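Local coordinates for McyG protein (Microcystis aeruginosa PCC 7806, PDB 4R0M) that binds phenylalanyl-adenylate in its adenylation domain and probably activates aromatic acids for loading onto its peptidyl carrier domain during microcystin synthesis, at residues Val217-Met222 with Ser269-Pro274; Gln258-Ile263 with Val291-Ser296; Thr35-Asp40 with Met249-Arg254; Leu280-Ala285 with Arg314-Ile319. One frame throughout, in Å; residues are numbered along the deposited sequence.

Overall arrangement
From the N terminus, interaction 3 opens first, at 35-40, and closes the longest loop, more than 200 residues, at helix 249-254. Interaction 1 opens inside it at strand 217-220 and closes beyond it at strand 270-273, so the two cross. Interaction 2 starts at helix 258-265, within interaction 1, and ends at 291-296; interaction 4 starts at 280-285, within interaction 2, and ends on helix 310-320. Each therefore crosses the next and none nests, whereas 3 with 2, 3 with 4 and 1 with 4 run in series. Together they tie the mixed sheet and the ligand pocket to helices 249-254, 258-265, 275-282 and 310-320.

Interaction 1. Residues Val217-Met222 with Ser269-Pro274; sequences VTLNWM and SISWSP. With FA5 (adenosine-5'-[phenylalaninyl-phosphate]), chain C.
Trp272 holds CG anti to its backbone N (chi1 157°), and Met222, a selenomethionine, sets CG beside its own N (chi1 -70°) before bending again at chi2 and chi3; the two side chains thus cross at about a right angle. Met222 CG lies over one face of the indole, 3.8 Å from the centroid of the Trp272 six-membered ring, a CH-pi contact, with SE adding an oblique Met-aromatic approach. Against the opposite face comes the phenyl ring of the bound phenylalanyl-adenylate, its CD2 3.3 Å from Trp272 CZ2 and offset toward the rim. Trp272 thereby forms a wall of the side-chain pocket, its rotation fixed by the bond from NE1 to the Ala304 carbonyl. An alanine here would remove both faces of the indole, and would probably leave the phenyl group and Met222 CG less firmly held. Beyond the ring, Met222 SE meets Pro274 CD at 3.7 Å, while CE lies over the Trp221 ring. Asn220 OD1 closes an Asx turn by accepting from Met222 N, and its ND2 donates in return to Met222 O (2.9 Å). Upstream, the parallel strands pair through Val217 O, which takes both Ser269 N (2.9 Å) and Ile270 N (3.1 Å), and through Leu219 N to Ile270 O (3.0 Å); Ser271 OG donates to Leu219 O at 2.8 Å. Strands 243-246 and 300-303 flank the pair in the sheet, helix 227-240 packs on Ile270 and Trp272, and helix 258-265 packs on Leu219 and Ser273.

Interaction 2. Residues Gln258-Ile263 with Val291-Ser296; sequences QWLELI and VSYNLS
Helix 258-265 belongs to the crossover that carries the chain from strand 243-246 to the parallel strand 270-273, and here its outer side is packed by the loop running into strand 300-303. Tyr293 carries much of the contact. Its CB points toward the helix, and CG, set beside the backbone N (chi1 -67°), stands 4.3 Å from Leu260 CB. The ring then lies flat against that carbon, which sits over its centre as a CH-pi partner, 4.2 Å from the centroid. Farther out, Tyr293 CD1 comes 4.0 Å from the carbonyl oxygen of Leu260. CE1 reaches the carboxylate of Glu261, whose OE1 lies 3.2 Å away at the ring edge, near its plane; this edge-on approach is consistent with a weak attraction between the carboxylate and the ring hydrogens. The carboxylate and ring planes are almost perpendicular (89°). A serine here would remove the ring, and would probably loosen the packing of the loop on Leu260 and Glu261. The loop is held from behind as well, since His323, just past helix 310-320, bonds Tyr293 N through its side chain and Leu295 through its backbone. Asn294 OD1 accepts from Ser296 N, an Asx turn with Leu295 at its middle, and also from Ser296 OG. Leu295, buried, pushes both its methyls at the helix: CD1 meets Leu260 CG at 3.9 Å, whereas CD2 approaches Leu260 O at 3.5 Å and packs on Ile263 CG2, 3.8 Å away.

Interaction 3. Residues Thr35-Asp40 with Met249-Arg254; sequences TYIRND and MELVLR
Within these segments the best-held polar atom is the carbonyl oxygen of Met249, which takes two donors from the turn of helix that follows: Leu253 N at 3.0 Å and, weakly, Val252 N. Arg254 N in turn bonds Glu250 O at 2.9 Å, so the short helix presents Leu251, flanked by Glu250 and Arg254, to the end of strand 33-37. With CG anti to its backbone N (chi1 -172°), Leu251 sends CD1 mainly against two carbonyl oxygens where the strand ends, 3.3 Å from Arg38 O and 3.5 Å from Asn39 O; Ile37 CG2 is the apolar neighbour of this methyl, at 4.3 Å. Beside Leu251, the exposed side chains of Asn39 and Glu250 cross at about a right angle. Arg254 bends at chi3 and brings NH2 to 3.6 Å from Asn39 O, a long approach that meets the guanidinium at its edge. Arg38 NE and Asp40 OD1 are both hydrogen-bonded to Thr42 OG1, in the turn that leads to strand 43-47. Behind the helix, Val252 packs on Trp221. The contact thus lays a helix, from the segment following strand 243-246, over the tip of the antiparallel 33-37/43-47 hairpin that ends the mixed sheet of this adenylation domain.

Interaction 4. Residues Leu280-Ala285 with Arg314-Ile319; sequences LINQQA and RLFLEI
Two crossover helices on the flank of the mixed sheet meet here: the C-terminal part of helix 275-282, which follows strand 270-273, and helix 310-320, which leads to strand 330-336. A type I beta turn runs from Asn282 to Ala285, with Ala285 N bonded to Asn282 O at 3.2 Å. Asn282 is the hub. Its CG lies beside the backbone N (chi1 -65°), and the amide slots between three residues of the second helix. OD1 comes to the edge of the Phe316 ring, 3.3 Å from CD1, with amide and ring planes 48° apart. ND2 is gripped by the carbonyl of Thr312 and rests on Leu315, 3.8 Å from its CD2, the two side chains sliding past each other in opposite directions. This bond to a backbone carbonyl fixes which end of the amide faces the ring. Phe316, with CG anti to its backbone N, reaches back toward Ile281, whose CB touches CE1 of the ring at 3.6 Å, again near the ring plane; Phe278 meets the same ring at an angle. At the far end, where the turn closes, Ile319 CD1 bridges the two ends of that turn, 3.7 Å from Asn282 OD1 and 3.9 Å from Ala285 CB.

Interaction 1. Residues Val217-Met222 with Ser269-Pro274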
# COMPACT_ATOMS: atom_id res chain seq x y z
N VAL A 217 -15.32 5.66 -12.55
CA VAL A 217 -15.60 4.43 -11.81
C VAL A 217 -14.28 3.89 -11.29
O VAL A 217 -13.43 3.44 -12.06
CB VAL A 217 -16.32 3.38 -12.69
CG1 VAL A 217 -16.60 2.12 -11.89
CG2 VAL A 217 -17.62 3.94 -13.26
N THR A 218 -14.10 3.96 -9.97
CA THR A 218 -12.88 3.46 -9.33
C THR A 218 -13.08 2.04 -8.82
O THR A 218 -14.18 1.68 -8.39
CB THR A 218 -12.43 4.35 -8.15
OG1 THR A 218 -13.41 4.31 -7.11
CG2 THR A 218 -12.23 5.80 -8.60
N LEU A 219 -12.02 1.24 -8.90
CA LEU A 219 -12.02 -0.11 -8.35
C LEU A 219 -10.77 -0.36 -7.51
O LEU A 219 -9.64 -0.22 -7.99
CB LEU A 219 -12.15 -1.17 -9.45
CG LEU A 219 -12.19 -2.65 -9.06
CD1 LEU A 219 -13.05 -3.46 -10.02
CD2 LEU A 219 -10.80 -3.26 -8.96
N ASN A 220 -10.98 -0.72 -6.25
CA ASN A 220 -9.91 -1.08 -5.34
C ASN A 220 -9.99 -2.55 -4.94
O ASN A 220 -11.07 -3.07 -4.66
CB ASN A 220 -9.95 -0.21 -4.08
CG ASN A 220 -8.94 -0.65 -3.03
OD1 ASN A 220 -7.73 -0.56 -3.24
ND2 ASN A 220 -9.44 -1.15 -1.91
N TRP A 221 -8.83 -3.21 -4.91
CA TRP A 221 -8.77 -4.57 -4.38
C TRP A 221 -7.68 -4.75 -3.35
O TRP A 221 -7.34 -5.87 -2.98
CB TRP A 221 -8.68 -5.60 -5.50
CG TRP A 221 -7.43 -5.52 -6.34
CD1 TRP A 221 -7.13 -4.60 -7.34
CD2 TRP A 221 -6.27 -6.43 -6.30
NE1 TRP A 221 -5.90 -4.85 -7.89
CE2 TRP A 221 -5.34 -5.94 -7.32
CE3 TRP A 221 -5.93 -7.55 -5.55
CZ2 TRP A 221 -4.12 -6.56 -7.55
CZ3 TRP A 221 -4.70 -8.17 -5.80
CH2 TRP A 221 -3.82 -7.69 -6.77
N MSE A 222 -7.15 -3.66 -2.84
CA MSE A 222 -6.20 -3.68 -1.76
C MSE A 222 -6.91 -3.61 -0.46
O MSE A 222 -8.00 -3.13 -0.45
CB MSE A 222 -5.29 -2.48 -1.83
CG MSE A 222 -4.30 -2.49 -2.99
SE MSE A 222 -3.03 -3.94 -3.17
CE MSE A 222 -3.88 -4.86 -4.60
N SER A 269 -12.69 2.94 -14.79
CA SER A 269 -11.82 3.94 -15.42
C SER A 269 -10.54 4.22 -14.62
O SER A 269 -9.55 4.68 -15.18
CB SER A 269 -12.59 5.25 -15.63
OG SER A 269 -13.08 5.76 -14.41
N ILE A 270 -10.60 3.95 -13.31
CA ILE A 270 -9.47 4.19 -12.41
C ILE A 270 -9.26 2.97 -11.51
O ILE A 270 -10.19 2.52 -10.84
CB ILE A 270 -9.69 5.44 -11.52
CG1 ILE A 270 -9.95 6.69 -12.36
CG2 ILE A 270 -8.50 5.66 -10.58
CD1 ILE A 270 -10.50 7.86 -11.57
N SER A 271 -8.03 2.45 -11.50
CA SER A 271 -7.68 1.34 -10.61
C SER A 271 -6.19 1.38 -10.24
O SER A 271 -5.45 2.23 -10.73
CB SER A 271 -8.05 -0.01 -11.23
OG SER A 271 -8.17 -1.01 -10.23
N TRP A 272 -5.78 0.46 -9.38
CA TRP A 272 -4.42 0.46 -8.82
C TRP A 272 -4.00 -0.86 -8.25
O TRP A 272 -4.81 -1.61 -7.68
CB TRP A 272 -4.29 1.58 -7.77
CG TRP A 272 -3.20 1.38 -6.74
CD1 TRP A 272 -1.82 1.34 -6.96
CD2 TRP A 272 -3.37 1.20 -5.30
NE1 TRP A 272 -1.15 1.14 -5.78
CE2 TRP A 272 -2.01 1.05 -4.74
CE3 TRP A 272 -4.46 1.14 -4.44
CZ2 TRP A 272 -1.79 0.85 -3.39
CZ3 TRP A 272 -4.22 0.95 -3.07
CH2 TRP A 272 -2.92 0.81 -2.56
N SER A 273 -2.71 -1.17 -8.41
CA SER A 273 -2.03 -2.25 -7.70
C SER A 273 -0.52 -1.98 -7.69
O SER A 273 -0.03 -1.18 -8.50
CB SER A 273 -2.31 -3.60 -8.37
OG SER A 273 -1.45 -3.83 -9.47
N PRO A 274 0.22 -2.63 -6.77
CA PRO A 274 1.68 -2.53 -6.83
C PRO A 274 2.24 -3.35 -7.99
O PRO A 274 1.50 -4.10 -8.63
CB PRO A 274 2.14 -3.14 -5.49
CG PRO A 274 0.92 -3.19 -4.64
CD PRO A 274 -0.22 -3.40 -5.59
C FA5 C . 2.41 2.99 0.22
O FA5 C . 2.86 1.90 -0.09
CA FA5 C . 2.00 3.97 -0.85
N FA5 C . 3.14 4.04 -1.74
CB FA5 C . 0.78 3.49 -1.64
CG FA5 C . 0.31 4.30 -2.86
CD1 FA5 C . 1.10 5.25 -3.52
CD2 FA5 C . -0.98 4.07 -3.36
CE1 FA5 C . 0.62 5.94 -4.63
CE2 FA5 C . -1.47 4.76 -4.48
CZ FA5 C . -0.67 5.70 -5.11
P FA5 C . 3.49 3.02 2.72
OP1 FA5 C . 3.28 1.65 3.29
OP2 FA5 C . 3.57 4.20 3.66
OP3 FA5 C . 2.31 3.32 1.64
O5' FA5 C . 4.86 2.95 1.87
C5' FA5 C . 5.43 4.09 1.23
C4' FA5 C . 6.75 3.67 0.59
O4' FA5 C . 6.55 2.72 -0.47
C3' FA5 C . 7.49 4.82 -0.05
O3' FA5 C . 8.23 5.58 0.91
C2' FA5 C . 8.39 4.10 -1.03
O2' FA5 C . 9.57 3.62 -0.36
C1' FA5 C . 7.57 2.91 -1.46
N9 FA5 C . 6.96 3.21 -2.78
C8 FA5 C . 5.68 3.58 -2.99
N7 FA5 C . 5.43 3.78 -4.31
C5 FA5 C . 6.57 3.55 -4.98
C6 FA5 C . 7.01 3.58 -6.39
N6 FA5 C . 6.16 3.91 -7.39
N1 FA5 C . 8.30 3.27 -6.66
C2 FA5 C . 9.17 2.94 -5.69
N3 FA5 C . 8.84 2.88 -4.38
C4 FA5 C . 7.58 3.18 -3.97

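Interaction 2. Residues Gln258-Ile263 with Val291-Ser296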
# COMPACT_ATOMS: atom_id res chain seq x y z
N GLN A 258 -9.74 -12.12 -12.62
CA GLN A 258 -10.98 -11.52 -12.12
C GLN A 258 -10.91 -10.00 -12.04
O GLN A 258 -11.93 -9.31 -12.13
CB GLN A 258 -11.36 -12.11 -10.76
CG GLN A 258 -12.18 -13.38 -10.84
CD GLN A 258 -13.49 -13.18 -11.59
OE1 GLN A 258 -13.67 -13.71 -12.69
NE2 GLN A 258 -14.39 -12.40 -11.01
N TRP A 259 -9.69 -9.48 -11.86
CA TRP A 259 -9.44 -8.04 -11.88
C TRP A 259 -9.78 -7.46 -13.23
O TRP A 259 -10.42 -6.42 -13.31
CB TRP A 259 -7.98 -7.76 -11.52
CG TRP A 259 -7.65 -6.29 -11.36
CD1 TRP A 259 -8.52 -5.24 -11.05
CD2 TRP A 259 -6.32 -5.66 -11.44
NE1 TRP A 259 -7.85 -4.05 -10.96
CE2 TRP A 259 -6.53 -4.23 -11.18
CE3 TRP A 259 -5.04 -6.12 -11.70
CZ2 TRP A 259 -5.48 -3.32 -11.19
CZ3 TRP A 259 -3.99 -5.20 -11.71
CH2 TRP A 259 -4.20 -3.83 -11.46
N LEU A 260 -9.37 -8.16 -14.29
CA LEU A 260 -9.66 -7.76 -15.66
C LEU A 260 -11.15 -7.92 -15.98
O LEU A 260 -11.73 -7.10 -16.71
CB LEU A 260 -8.82 -8.58 -16.64
CG LEU A 260 -7.46 -8.05 -17.13
CD1 LEU A 260 -6.64 -7.38 -16.04
CD2 LEU A 260 -6.66 -9.18 -17.77
N GLU A 261 -11.75 -8.97 -15.43
CA GLU A 261 -13.18 -9.24 -15.59
C GLU A 261 -14.02 -8.12 -14.99
O GLU A 261 -15.00 -7.67 -15.58
CB GLU A 261 -13.52 -10.58 -14.94
CG GLU A 261 -15.00 -10.94 -14.93
CD GLU A 261 -15.48 -11.63 -16.20
OE1 GLU A 261 -14.75 -11.62 -17.21
OE2 GLU A 261 -16.60 -12.18 -16.18
N LEU A 262 -13.62 -7.66 -13.80
CA LEU A 262 -14.35 -6.62 -13.08
C LEU A 262 -14.19 -5.23 -13.71
O LEU A 262 -15.12 -4.42 -13.67
CB LEU A 262 -13.96 -6.60 -11.60
CG LEU A 262 -14.46 -7.77 -10.74
CD1 LEU A 262 -13.66 -7.86 -9.45
CD2 LEU A 262 -15.95 -7.68 -10.45
N ILE A 263 -13.02 -4.97 -14.29
CA ILE A 263 -12.79 -3.74 -15.05
C ILE A 263 -13.73 -3.68 -16.25
O ILE A 263 -14.34 -2.64 -16.52
CB ILE A 263 -11.31 -3.61 -15.50
CG1 ILE A 263 -10.39 -3.38 -14.30
CG2 ILE A 263 -11.15 -2.46 -16.50
CD1 ILE A 263 -8.93 -3.66 -14.56
N VAL A 291 -8.89 -16.28 -24.36
CA VAL A 291 -10.03 -15.41 -24.04
C VAL A 291 -9.67 -13.96 -24.37
O VAL A 291 -8.49 -13.61 -24.47
CB VAL A 291 -10.48 -15.53 -22.56
CG1 VAL A 291 -11.05 -16.91 -22.28
CG2 VAL A 291 -9.35 -15.20 -21.60
N SER A 292 -10.69 -13.12 -24.54
CA SER A 292 -10.48 -11.70 -24.79
C SER A 292 -11.34 -10.84 -23.87
O SER A 292 -12.54 -11.09 -23.71
CB SER A 292 -10.71 -11.35 -26.26
OG SER A 292 -12.02 -11.72 -26.67
N TYR A 293 -10.71 -9.84 -23.27
CA TYR A 293 -11.38 -8.87 -22.42
C TYR A 293 -11.41 -7.51 -23.12
O TYR A 293 -10.55 -7.21 -23.95
CB TYR A 293 -10.66 -8.74 -21.08
CG TYR A 293 -10.72 -9.96 -20.20
CD1 TYR A 293 -11.77 -10.15 -19.30
CD2 TYR A 293 -9.71 -10.93 -20.24
CE1 TYR A 293 -11.83 -11.27 -18.49
CE2 TYR A 293 -9.76 -12.06 -19.42
CZ TYR A 293 -10.82 -12.22 -18.55
OH TYR A 293 -10.88 -13.33 -17.74
N ASN A 294 -12.41 -6.71 -22.78
CA ASN A 294 -12.48 -5.32 -23.22
C ASN A 294 -12.13 -4.40 -22.05
O ASN A 294 -12.90 -4.27 -21.09
CB ASN A 294 -13.87 -5.00 -23.79
CG ASN A 294 -14.03 -3.54 -24.17
OD1 ASN A 294 -13.05 -2.84 -24.44
ND2 ASN A 294 -15.27 -3.08 -24.20
N LEU A 295 -10.96 -3.76 -22.14
CA LEU A 295 -10.46 -2.90 -21.08
C LEU A 295 -10.37 -1.43 -21.50
O LEU A 295 -9.68 -0.64 -20.86
CB LEU A 295 -9.10 -3.41 -20.58
CG LEU A 295 -8.99 -4.86 -20.10
CD1 LEU A 295 -7.56 -5.18 -19.72
CD2 LEU A 295 -9.94 -5.16 -18.95
N SER A 296 -11.07 -1.08 -22.58
CA SER A 296 -11.02 0.27 -23.14
C SER A 296 -11.54 1.37 -22.21
O SER A 296 -11.22 2.54 -22.39
CB SER A 296 -11.75 0.32 -24.49
OG SER A 296 -13.06 -0.23 -24.38

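Interaction 3. Residues Thr35-Asp40 with Met249-Arg254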
# COMPACT_ATOMS: atom_id res chain seq x y z
N THR A 35 -20.06 0.04 -4.34
CA THR A 35 -20.37 -1.34 -4.70
C THR A 35 -19.36 -2.26 -4.03
O THR A 35 -18.16 -2.18 -4.31
CB THR A 35 -20.33 -1.54 -6.23
OG1 THR A 35 -21.23 -0.62 -6.87
CG2 THR A 35 -20.73 -2.97 -6.60
N TYR A 36 -19.85 -3.11 -3.13
CA TYR A 36 -19.01 -4.09 -2.46
C TYR A 36 -19.10 -5.43 -3.17
O TYR A 36 -20.18 -6.00 -3.32
CB TYR A 36 -19.45 -4.29 -1.01
CG TYR A 36 -19.47 -3.05 -0.15
CD1 TYR A 36 -18.31 -2.57 0.45
CD2 TYR A 36 -20.67 -2.36 0.08
CE1 TYR A 36 -18.34 -1.43 1.25
CE2 TYR A 36 -20.70 -1.23 0.88
CZ TYR A 36 -19.54 -0.77 1.46
OH TYR A 36 -19.57 0.36 2.25
N ILE A 37 -17.95 -5.93 -3.63
CA ILE A 37 -17.87 -7.29 -4.14
C ILE A 37 -17.57 -8.22 -2.97
O ILE A 37 -16.62 -7.99 -2.21
CB ILE A 37 -16.78 -7.45 -5.23
CG1 ILE A 37 -16.90 -6.36 -6.31
CG2 ILE A 37 -16.81 -8.85 -5.84
CD1 ILE A 37 -18.19 -6.36 -7.11
N ARG A 38 -18.39 -9.25 -2.80
CA ARG A 38 -18.17 -10.23 -1.74
C ARG A 38 -17.24 -11.34 -2.22
O ARG A 38 -16.92 -11.41 -3.41
CB ARG A 38 -19.51 -10.80 -1.25
CG ARG A 38 -20.23 -9.88 -0.28
CD ARG A 38 -21.64 -10.36 0.04
NE ARG A 38 -22.56 -10.13 -1.07
CZ ARG A 38 -23.81 -9.68 -0.93
NH1 ARG A 38 -24.29 -9.37 0.26
NH2 ARG A 38 -24.57 -9.51 -2.01
N ASN A 39 -16.80 -12.19 -1.30
CA ASN A 39 -15.91 -13.31 -1.62
C ASN A 39 -16.48 -14.29 -2.64
O ASN A 39 -15.74 -14.84 -3.46
CB ASN A 39 -15.48 -14.06 -0.35
CG ASN A 39 -14.35 -13.36 0.38
OD1 ASN A 39 -13.21 -13.35 -0.08
ND2 ASN A 39 -14.67 -12.78 1.53
N ASP A 40 -17.80 -14.49 -2.60
CA ASP A 40 -18.49 -15.36 -3.57
C ASP A 40 -18.85 -14.62 -4.87
O ASP A 40 -19.66 -15.11 -5.66
CB ASP A 40 -19.74 -16.00 -2.94
CG ASP A 40 -20.75 -14.98 -2.43
OD1 ASP A 40 -20.51 -13.76 -2.56
OD2 ASP A 40 -21.79 -15.40 -1.90
N MSE A 249 -8.93 -8.59 -1.42
CA MSE A 249 -7.66 -8.90 -2.10
C MSE A 249 -7.54 -10.35 -2.46
O MSE A 249 -7.09 -10.68 -3.56
CB MSE A 249 -6.48 -8.48 -1.22
CG MSE A 249 -5.17 -8.55 -2.00
SE MSE A 249 -3.66 -7.87 -0.93
CE MSE A 249 -3.86 -8.98 0.68
N GLU A 250 -7.96 -11.23 -1.55
CA GLU A 250 -7.84 -12.68 -1.76
C GLU A 250 -8.59 -13.18 -3.00
O GLU A 250 -8.17 -14.15 -3.62
CB GLU A 250 -8.24 -13.46 -0.50
CG GLU A 250 -9.70 -13.31 -0.07
CD GLU A 250 -9.94 -12.20 0.94
OE1 GLU A 250 -10.85 -12.36 1.78
OE2 GLU A 250 -9.24 -11.15 0.89
N LEU A 251 -9.69 -12.52 -3.35
CA LEU A 251 -10.47 -12.88 -4.53
C LEU A 251 -9.65 -12.71 -5.82
O LEU A 251 -9.70 -13.57 -6.70
CB LEU A 251 -11.77 -12.07 -4.60
CG LEU A 251 -12.80 -12.44 -5.68
CD1 LEU A 251 -14.21 -12.24 -5.16
CD2 LEU A 251 -12.59 -11.66 -6.97
N VAL A 252 -8.91 -11.61 -5.91
CA VAL A 252 -8.05 -11.36 -7.07
C VAL A 252 -6.76 -12.20 -7.01
O VAL A 252 -6.24 -12.61 -8.04
CB VAL A 252 -7.72 -9.86 -7.23
CG1 VAL A 252 -6.84 -9.62 -8.46
CG2 VAL A 252 -8.99 -9.04 -7.34
N LEU A 253 -6.26 -12.47 -5.80
CA LEU A 253 -5.06 -13.31 -5.66
C LEU A 253 -5.34 -14.76 -6.05
O LEU A 253 -4.51 -15.39 -6.73
CB LEU A 253 -4.48 -13.22 -4.24
CG LEU A 253 -3.76 -11.92 -3.85
CD1 LEU A 253 -3.37 -11.94 -2.38
CD2 LEU A 253 -2.55 -11.65 -4.73
N ARG A 254 -6.50 -15.28 -5.65
CA ARG A 254 -6.92 -16.63 -6.03
C ARG A 254 -7.11 -16.78 -7.54
O ARG A 254 -6.87 -17.86 -8.08
CB ARG A 254 -8.20 -17.02 -5.30
CG ARG A 254 -8.00 -17.43 -3.84
CD ARG A 254 -9.26 -18.03 -3.23
NE ARG A 254 -10.35 -17.05 -3.13
CZ ARG A 254 -11.42 -17.03 -3.92
NH1 ARG A 254 -11.57 -17.93 -4.89
NH2 ARG A 254 -12.35 -16.10 -3.75

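Interaction 4. Residues Leu280-Ala285 with Arg314-Ile319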
# COMPACT_ATOMS: atom_id res chain seq x y z
N LEU A 280 1.79 -10.76 -11.87
CA LEU A 280 0.82 -11.85 -11.70
C LEU A 280 -0.10 -11.99 -12.92
O LEU A 280 -0.51 -13.09 -13.27
CB LEU A 280 -0.02 -11.66 -10.44
CG LEU A 280 0.61 -11.84 -9.06
CD1 LEU A 280 -0.37 -11.39 -7.99
CD2 LEU A 280 1.04 -13.28 -8.81
N ILE A 281 -0.43 -10.85 -13.54
CA ILE A 281 -1.21 -10.84 -14.78
C ILE A 281 -0.35 -11.37 -15.93
O ILE A 281 -0.82 -12.20 -16.72
CB ILE A 281 -1.75 -9.43 -15.10
CG1 ILE A 281 -2.76 -8.96 -14.04
CG2 ILE A 281 -2.34 -9.37 -16.51
CD1 ILE A 281 -4.07 -9.73 -14.00
N ASN A 282 0.89 -10.91 -16.00
CA ASN A 282 1.86 -11.40 -16.99
C ASN A 282 2.04 -12.92 -16.96
O ASN A 282 2.27 -13.53 -18.00
CB ASN A 282 3.21 -10.69 -16.83
CG ASN A 282 3.14 -9.20 -17.12
OD1 ASN A 282 2.11 -8.69 -17.58
ND2 ASN A 282 4.24 -8.50 -16.86
N GLN A 283 1.91 -13.51 -15.77
CA GLN A 283 1.96 -14.97 -15.60
C GLN A 283 0.81 -15.67 -16.32
O GLN A 283 0.90 -16.86 -16.65
CB GLN A 283 1.94 -15.35 -14.12
CG GLN A 283 3.15 -14.89 -13.31
CD GLN A 283 4.42 -15.64 -13.66
OE1 GLN A 283 5.26 -15.14 -14.41
NE2 GLN A 283 4.56 -16.85 -13.13
N GLN A 284 -0.27 -14.93 -16.56
CA GLN A 284 -1.47 -15.47 -17.20
C GLN A 284 -1.48 -15.23 -18.72
O GLN A 284 -2.53 -15.33 -19.36
CB GLN A 284 -2.73 -14.87 -16.56
CG GLN A 284 -2.84 -15.07 -15.06
CD GLN A 284 -3.31 -16.46 -14.67
OE1 GLN A 284 -4.30 -16.97 -15.20
NE2 GLN A 284 -2.60 -17.08 -13.73
N ALA A 285 -0.31 -14.92 -19.28
CA ALA A 285 -0.18 -14.61 -20.71
C ALA A 285 -0.75 -15.70 -21.63
O ALA A 285 -1.34 -15.39 -22.67
CB ALA A 285 1.28 -14.33 -21.06
N ARG A 314 6.48 -3.22 -19.61
CA ARG A 314 6.60 -3.40 -21.06
C ARG A 314 5.82 -4.63 -21.54
O ARG A 314 5.10 -4.57 -22.54
CB ARG A 314 8.07 -3.50 -21.47
CG ARG A 314 8.32 -3.58 -22.97
CD ARG A 314 9.77 -3.93 -23.26
NE ARG A 314 9.95 -4.39 -24.64
CZ ARG A 314 10.40 -3.63 -25.64
NH1 ARG A 314 10.72 -2.36 -25.43
NH2 ARG A 314 10.52 -4.15 -26.85
N LEU A 315 5.97 -5.73 -20.80
CA LEU A 315 5.28 -6.98 -21.12
C LEU A 315 3.77 -6.87 -20.86
O LEU A 315 2.97 -7.46 -21.58
CB LEU A 315 5.88 -8.14 -20.31
CG LEU A 315 5.39 -9.56 -20.57
CD1 LEU A 315 5.68 -10.02 -22.00
CD2 LEU A 315 6.01 -10.53 -19.57
N PHE A 316 3.41 -6.11 -19.83
CA PHE A 316 2.02 -5.88 -19.44
C PHE A 316 1.24 -5.18 -20.55
O PHE A 316 0.12 -5.57 -20.87
CB PHE A 316 1.97 -5.07 -18.14
CG PHE A 316 0.62 -5.05 -17.47
CD1 PHE A 316 0.23 -6.09 -16.64
CD2 PHE A 316 -0.24 -3.97 -17.65
CE1 PHE A 316 -1.01 -6.07 -16.01
CE2 PHE A 316 -1.48 -3.95 -17.02
CZ PHE A 316 -1.86 -4.99 -16.20
N LEU A 317 1.86 -4.15 -21.14
CA LEU A 317 1.29 -3.43 -22.27
C LEU A 317 1.09 -4.33 -23.48
O LEU A 317 0.01 -4.37 -24.06
CB LEU A 317 2.17 -2.24 -22.65
CG LEU A 317 1.92 -0.92 -21.93
CD1 LEU A 317 3.16 -0.04 -21.93
CD2 LEU A 317 0.73 -0.17 -22.52
N GLU A 318 2.14 -5.07 -23.85
CA GLU A 318 2.11 -5.97 -25.00
C GLU A 318 0.98 -7.00 -24.91
O GLU A 318 0.29 -7.27 -25.91
CB GLU A 318 3.45 -6.69 -25.17
CG GLU A 318 4.57 -5.81 -25.69
CD GLU A 318 5.93 -6.49 -25.63
OE1 GLU A 318 6.00 -7.73 -25.80
OE2 GLU A 318 6.94 -5.78 -25.41
N ILE A 319 0.80 -7.57 -23.72
CA ILE A 319 -0.24 -8.57 -23.49
C ILE A 319 -1.64 -7.95 -23.56
O ILE A 319 -2.54 -8.51 -24.18
CB ILE A 319 -0.05 -9.28 -22.12
CG1 ILE A 319 1.24 -10.10 -22.13
CG2 ILE A 319 -1.24 -10.17 -21.80
CD1 ILE A 319 1.73 -10.51 -20.75